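Local coordinates for protein acyl-CoA thioesterase YbgC (Helicobacter pylori, PDB 2PZH) that hydrolyses the thioester bond of acyl-CoAs, preferring long-chain fatty acyl groups and benzoyl-CoA over shorter ones, and may take part in phospholipid metabolism, at residues Val17-His20 with Ala21-Leu24; Arg31-Phe34 with Phe35-Asn39; Thr60-Ser63 with Leu64-Leu68. All coordinates share one frame; numbering follows the deposited sequence. Where two conformers were deposited one is given.

Overall arrangement
All three contacts are local, each made within one continuous piece of chain of the hot-dog fold. Contacts 1 and 2 share helix 22-36: contact 1 lies at its start and is buried, whereas contact 2 lies at its end, only partly buried, their centres about 22 Å apart. Contact 3 is the partly buried turn leading into strand 67-77, its centre about 10 Å from that of contact 1, and the two touch through V18 and Y23 on A62. Their chemistry follows their places: a valine on a tyrosine face in the interior, phenylalanines and a glutamate that bridges to a neighbouring subunit at the helix end, and a glutamine bonded to backbone in the turn. Contacts 2 and 3 both reach the fourth subunit.

Contact 1. Residues Val17-His20 with Ala21-Leu24; sequences VVYH and ANYL
A type I beta turn from Y19 to N22 leads into helix 22-36, its backbone closed by N22 N donating to Y19 O at 2.9 Å, with the donor lying above the carbonyl plane. A second, weak bond runs from Y23 N to H20 O. Among the side chains, V18 and Y23 make the main apolar contact. The methyl CG1 of V18 sits over one face of the Y23 ring, 3.9 Å from the ring centroid and 16° off the ring normal, a CH-pi contact. It is the branch opposite the backbone N (chi1 166°) that lies on the ring, displaced toward its rim, and it also touches N22 CB at 3.8 Å. Valine suits this place because branching at CB puts the methyl CG1 directly over the ring from a short side chain, with V18 CB beside the hydroxyl, 3.6 Å from Y23 OH. The hydroxyl of Y23 shares a water with V18 O, the water donating to V18 O at 2.7 Å, and accepts a hydrogen bond from A62 N; the tyrosine is thus apolar along its face and polar at its end. On the turn, the ring of Y19 reaches A21, with Y19 CE2 3.8 Å from A21 CB, and the small methyl permits this close packing where L24 of the second subunit also rests on A21. H20 turns its ring over A21 N, one imidazole face directed at the peptide nitrogen. The side chain of Y19 also comes near that of D13, the predicted active-site residue, so this turn borders the probable catalytic region. With its hydroxyl bonded both to water and to the A62 backbone, the buried Y23 has its polar end satisfied, and the ring is held in position as a flat surface for V18.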
# COMPACT_ATOMS: atom_id res chain seq x y z
N VAL A 17 1.01 8.53 -12.53
CA VAL A 17 -0.33 8.87 -12.05
C VAL A 17 -0.66 8.03 -10.84
O VAL A 17 0.06 7.11 -10.51
CB VAL A 17 -1.41 8.64 -13.12
CG1 VAL A 17 -1.15 9.59 -14.34
CG2 VAL A 17 -1.45 7.16 -13.55
N VAL A 18 -1.77 8.34 -10.18
CA VAL A 18 -2.19 7.58 -9.03
C VAL A 18 -2.53 6.14 -9.45
O VAL A 18 -3.26 5.91 -10.44
CB VAL A 18 -3.40 8.26 -8.35
CG1 VAL A 18 -4.08 7.32 -7.34
CG2 VAL A 18 -2.98 9.59 -7.70
N TYR A 19 -1.98 5.19 -8.72
CA TYR A 19 -2.27 3.77 -8.96
C TYR A 19 -3.76 3.52 -8.72
O TYR A 19 -4.32 3.98 -7.73
CB TYR A 19 -1.39 2.90 -8.06
CG TYR A 19 -1.67 1.41 -8.19
CD1 TYR A 19 -1.12 0.67 -9.26
CD2 TYR A 19 -2.44 0.74 -7.26
CE1 TYR A 19 -1.37 -0.70 -9.37
CE2 TYR A 19 -2.69 -0.60 -7.37
CZ TYR A 19 -2.15 -1.32 -8.42
OH TYR A 19 -2.42 -2.66 -8.49
N HIS A 20 -4.42 2.80 -9.63
CA HIS A 20 -5.87 2.81 -9.65
C HIS A 20 -6.57 2.46 -8.32
O HIS A 20 -7.56 3.10 -7.96
CB HIS A 20 -6.39 1.92 -10.79
CG HIS A 20 -6.16 0.46 -10.57
ND1 HIS A 20 -7.17 -0.42 -10.25
CD2 HIS A 20 -5.01 -0.27 -10.57
CE1 HIS A 20 -6.66 -1.63 -10.09
NE2 HIS A 20 -5.36 -1.56 -10.27
N ALA A 21 -6.10 1.43 -7.61
CA ALA A 21 -6.72 1.03 -6.34
C ALA A 21 -6.65 2.09 -5.25
O ALA A 21 -7.44 2.04 -4.31
CB ALA A 21 -6.09 -0.30 -5.79
N ASN A 22 -5.70 3.02 -5.35
CA ASN A 22 -5.54 4.06 -4.33
C ASN A 22 -6.75 4.99 -4.24
O ASN A 22 -7.02 5.58 -3.20
CB ASN A 22 -4.24 4.86 -4.51
CG ASN A 22 -3.00 3.99 -4.34
OD1 ASN A 22 -1.92 4.30 -4.86
ND2 ASN A 22 -3.15 2.90 -3.62
N TYR A 23 -7.51 5.11 -5.33
CA TYR A 23 -8.70 5.95 -5.28
C TYR A 23 -9.72 5.38 -4.29
O TYR A 23 -10.42 6.14 -3.61
CB TYR A 23 -9.32 6.10 -6.66
CG TYR A 23 -8.50 6.88 -7.63
CD1 TYR A 23 -8.14 8.21 -7.36
CD2 TYR A 23 -8.07 6.32 -8.83
CE1 TYR A 23 -7.40 8.94 -8.26
CE2 TYR A 23 -7.34 7.04 -9.74
CZ TYR A 23 -7.00 8.36 -9.45
OH TYR A 23 -6.28 9.09 -10.34
N LEU A 24 -9.78 4.06 -4.22
CA LEU A 24 -10.60 3.37 -3.23
C LEU A 24 -10.16 3.70 -1.80
O LEU A 24 -10.99 3.93 -0.92
CB LEU A 24 -10.56 1.86 -3.49
CG LEU A 24 -11.38 1.46 -4.71
CD1 LEU A 24 -11.33 -0.04 -4.92
CD2 LEU A 24 -12.79 1.92 -4.48
O HOH W 1 -4.69 7.73 -11.92

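Contact 2. Residues Arg31-Phe34 with Phe35-Asn39; sequences RSEF and FFKQN
E33 and F36, one turn apart at the end of helix 22-36, meet at about a right angle: E33 OE1 lies in the plane of the F36 ring at its edge, 3.5 Å from F36 CD2, where the ring hydrogens carry slight positive charge. E33 CG lies anti to the backbone N (chi1 -168°), and a bend at chi2 (68°) brings the carboxylate back to this edge and to K37. The other oxygen, E33 OE2, lies alongside the extended aliphatic chain of K37, 3.6 Å from K37 CG. No close ion pair forms: E33 OE2 stays 4.9 Å from K37 NZ, although the opposite charges probably still attract. S32 fits against the same phenylalanine, its small CB 3.8 Å from F36 CE2, while S32 O sits over one face of that ring. F35 points to a different side, with R31 O in plane at its ring edge, 3.3 Å from F35 CD2. In these last helical turns F36 N donates to S32 O almost straight (173°), S32 O also takes a weak bond from F35 N, and K37 N donates to E33 O. A Schellman motif then ends the helix, with N39 N bonded to F36 O and N39, at positive phi, as the C-prime residue. Near the exposed end, a water donates to F34 O and accepts from the polar amide of Q38, 2.9 Å separating the water from Q38 NE2. Farther out, R6 of the fourth subunit forms a salt bridge with E33 OE2 and Y8 of that subunit bonds OE1, fixing the carboxylate; F35 meets F128 edge-to-face.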
# COMPACT_ATOMS: atom_id res chain seq x y z
N ARG A 31 -15.17 8.16 4.11
CA ARG A 31 -16.23 7.49 4.83
C ARG A 31 -15.89 7.39 6.31
O ARG A 31 -16.72 7.77 7.16
CB ARG A 31 -16.48 6.10 4.26
CG ARG A 31 -16.82 6.09 2.79
CD ARG A 31 -17.37 4.73 2.39
NE ARG A 31 -16.40 3.64 2.44
CZ ARG A 31 -15.61 3.32 1.42
NH1 ARG A 31 -15.64 4.03 0.30
NH2 ARG A 31 -14.77 2.30 1.51
N SER A 32 -14.69 6.91 6.62
CA SER A 32 -14.28 6.74 8.02
C SER A 32 -14.18 8.08 8.76
O SER A 32 -14.57 8.19 9.92
CB SER A 32 -12.96 5.97 8.13
OG SER A 32 -13.16 4.58 7.84
N GLU A 33 -13.69 9.11 8.08
CA GLU A 33 -13.57 10.40 8.74
C GLU A 33 -14.93 10.95 9.20
O GLU A 33 -15.00 11.65 10.20
CB GLU A 33 -12.82 11.40 7.85
CG GLU A 33 -12.39 12.68 8.58
CD GLU A 33 -11.31 12.46 9.65
OE1 GLU A 33 -10.63 11.40 9.65
OE2 GLU A 33 -11.13 13.36 10.49
N PHE A 34 -16.01 10.63 8.49
CA PHE A 34 -17.34 11.08 8.95
C PHE A 34 -17.63 10.55 10.36
O PHE A 34 -18.27 11.24 11.18
CB PHE A 34 -18.45 10.64 7.99
CG PHE A 34 -18.57 11.49 6.75
CD1 PHE A 34 -18.97 12.81 6.83
CD2 PHE A 34 -18.29 10.95 5.51
CE1 PHE A 34 -19.08 13.59 5.69
CE2 PHE A 34 -18.39 11.72 4.36
CZ PHE A 34 -18.80 13.04 4.45
N PHE A 35 -17.19 9.32 10.63
CA PHE A 35 -17.37 8.75 11.94
C PHE A 35 -16.34 9.33 12.89
O PHE A 35 -16.70 9.79 13.97
CB PHE A 35 -17.25 7.23 11.92
CG PHE A 35 -18.35 6.56 11.15
CD1 PHE A 35 -19.40 5.94 11.81
CD2 PHE A 35 -18.33 6.54 9.76
CE1 PHE A 35 -20.41 5.30 11.10
CE2 PHE A 35 -19.34 5.90 9.04
CZ PHE A 35 -20.38 5.29 9.71
N PHE A 36 -15.07 9.32 12.51
CA PHE A 36 -14.03 9.90 13.38
C PHE A 36 -14.40 11.32 13.83
O PHE A 36 -14.12 11.69 14.99
CB PHE A 36 -12.67 9.92 12.69
CG PHE A 36 -12.13 8.54 12.33
CD1 PHE A 36 -12.51 7.42 13.03
CD2 PHE A 36 -11.20 8.40 11.31
CE1 PHE A 36 -12.02 6.15 12.69
CE2 PHE A 36 -10.69 7.15 10.98
CZ PHE A 36 -11.10 6.02 11.67
N LYS A 37 -15.00 12.11 12.94
CA LYS A 37 -15.36 13.49 13.28
C LYS A 37 -16.51 13.61 14.29
O LYS A 37 -16.73 14.68 14.87
CB LYS A 37 -15.63 14.33 12.02
CG LYS A 37 -14.35 14.76 11.32
CD LYS A 37 -14.61 15.71 10.15
CE LYS A 37 -13.28 16.12 9.52
NZ LYS A 37 -13.47 17.06 8.38
N GLN A 38 -17.22 12.50 14.51
CA GLN A 38 -18.24 12.40 15.56
C GLN A 38 -17.71 11.55 16.71
O GLN A 38 -18.47 10.99 17.51
CB GLN A 38 -19.53 11.80 15.01
CG GLN A 38 -20.05 12.48 13.74
CD GLN A 38 -20.52 13.91 13.98
OE1 GLN A 38 -20.98 14.24 15.07
NE2 GLN A 38 -20.41 14.75 12.96
N ASN A 39 -16.38 11.43 16.76
CA ASN A 39 -15.67 10.77 17.85
C ASN A 39 -15.99 9.29 18.02
O ASN A 39 -15.95 8.76 19.14
CB ASN A 39 -15.88 11.52 19.17
CG ASN A 39 -15.56 13.00 19.05
OD1 ASN A 39 -16.15 13.82 19.75
ND2 ASN A 39 -14.63 13.34 18.17
O HOH W 2 -19.81 13.35 10.53

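Contact 3. Residues Thr60-Ser63 with Leu64-Leu68; sequences TPAS and LGQVL
Q66 folds back onto S63 across a type II beta turn, S63 to Q66, that brings the chain into strand 67-77 of the hot-dog sheet. Two hydrogen bonds join the ends of the turn. In the backbone, Q66 N donates to S63 O at 3.2 Å. The side chain adds the second: S63 N donates to Q66 OE1 at 2.9 Å, approaching from well above the plane of the amide carbonyl, 63° out of it. Glutamine has the length for this, since its chain runs extended beyond CG (chi2 -177°) and carries the amide back to the residue that opens the turn. At the third position of the turn, G65 has a positive phi of 89°, where any side chain would be jammed against the preceding carbonyl oxygen; its own carbonyl accepts a bond from R6. Apolar contact comes from A62, whose methyl CB meets L68 CD2 at 3.8 Å. L68 also packs on I88 and C90 of strand 81-92, and the small A62 touches V18 as well. A water adds a further link: it donates to P61 O and accepts a weak bond from Q66 NE2, so both ends of the amide are engaged. Beside them, S63 OG lies 3.5 Å from Q66 CD, next to the carbon of the amide.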
# COMPACT_ATOMS: atom_id res chain seq x y z
N THR A 60 -10.04 11.85 -15.55
CA THR A 60 -8.68 12.36 -15.67
C THR A 60 -7.79 11.88 -14.52
O THR A 60 -8.08 12.16 -13.37
CB THR A 60 -8.64 13.90 -15.76
OG1 THR A 60 -9.35 14.33 -16.92
CG2 THR A 60 -7.17 14.40 -15.85
N PRO A 61 -6.70 11.18 -14.84
CA PRO A 61 -5.82 10.69 -13.77
C PRO A 61 -5.17 11.79 -12.96
O PRO A 61 -4.77 12.82 -13.52
CB PRO A 61 -4.72 9.92 -14.53
CG PRO A 61 -4.81 10.37 -15.95
CD PRO A 61 -6.24 10.78 -16.18
N ALA A 62 -5.04 11.56 -11.66
CA ALA A 62 -4.38 12.49 -10.77
C ALA A 62 -2.88 12.19 -10.69
O ALA A 62 -2.43 11.10 -11.02
CB ALA A 62 -5.01 12.43 -9.38
N SER A 63 -2.12 13.16 -10.22
CA SER A 63 -0.68 13.02 -10.22
C SER A 63 -0.03 13.68 -9.01
O SER A 63 -0.70 14.36 -8.23
CB SER A 63 -0.10 13.57 -11.53
OG SER A 63 -0.34 14.95 -11.67
N LEU A 64 1.27 13.45 -8.88
CA LEU A 64 2.05 13.89 -7.71
C LEU A 64 1.80 15.35 -7.32
O LEU A 64 1.88 16.24 -8.16
CB LEU A 64 3.54 13.73 -7.99
CG LEU A 64 4.48 14.03 -6.84
CD1 LEU A 64 4.32 12.92 -5.81
CD2 LEU A 64 5.94 14.17 -7.31
N GLY A 65 1.52 15.58 -6.04
CA GLY A 65 1.43 16.94 -5.51
C GLY A 65 0.06 17.58 -5.60
O GLY A 65 -0.19 18.61 -5.01
N GLN A 66 -0.82 16.97 -6.37
CA GLN A 66 -2.19 17.49 -6.47
C GLN A 66 -2.95 17.29 -5.16
O GLN A 66 -2.62 16.41 -4.36
CB GLN A 66 -2.90 16.80 -7.63
CG GLN A 66 -2.31 17.21 -8.98
CD GLN A 66 -3.05 16.61 -10.16
OE1 GLN A 66 -3.68 15.55 -10.05
NE2 GLN A 66 -2.97 17.28 -11.29
N VAL A 67 -3.95 18.13 -4.93
CA VAL A 67 -4.87 17.95 -3.81
C VAL A 67 -6.21 17.53 -4.37
O VAL A 67 -6.75 18.17 -5.29
CB VAL A 67 -4.98 19.23 -2.94
CG1 VAL A 67 -5.98 19.03 -1.78
CG2 VAL A 67 -3.55 19.59 -2.40
N LEU A 68 -6.73 16.43 -3.85
CA LEU A 68 -7.95 15.85 -4.36
C LEU A 68 -9.04 16.06 -3.33
O LEU A 68 -8.79 16.00 -2.14
CB LEU A 68 -7.78 14.34 -4.60
CG LEU A 68 -6.59 13.92 -5.48
CD1 LEU A 68 -6.59 12.43 -5.77
CD2 LEU A 68 -6.58 14.73 -6.79
O HOH W 3 -3.35 14.89 -13.34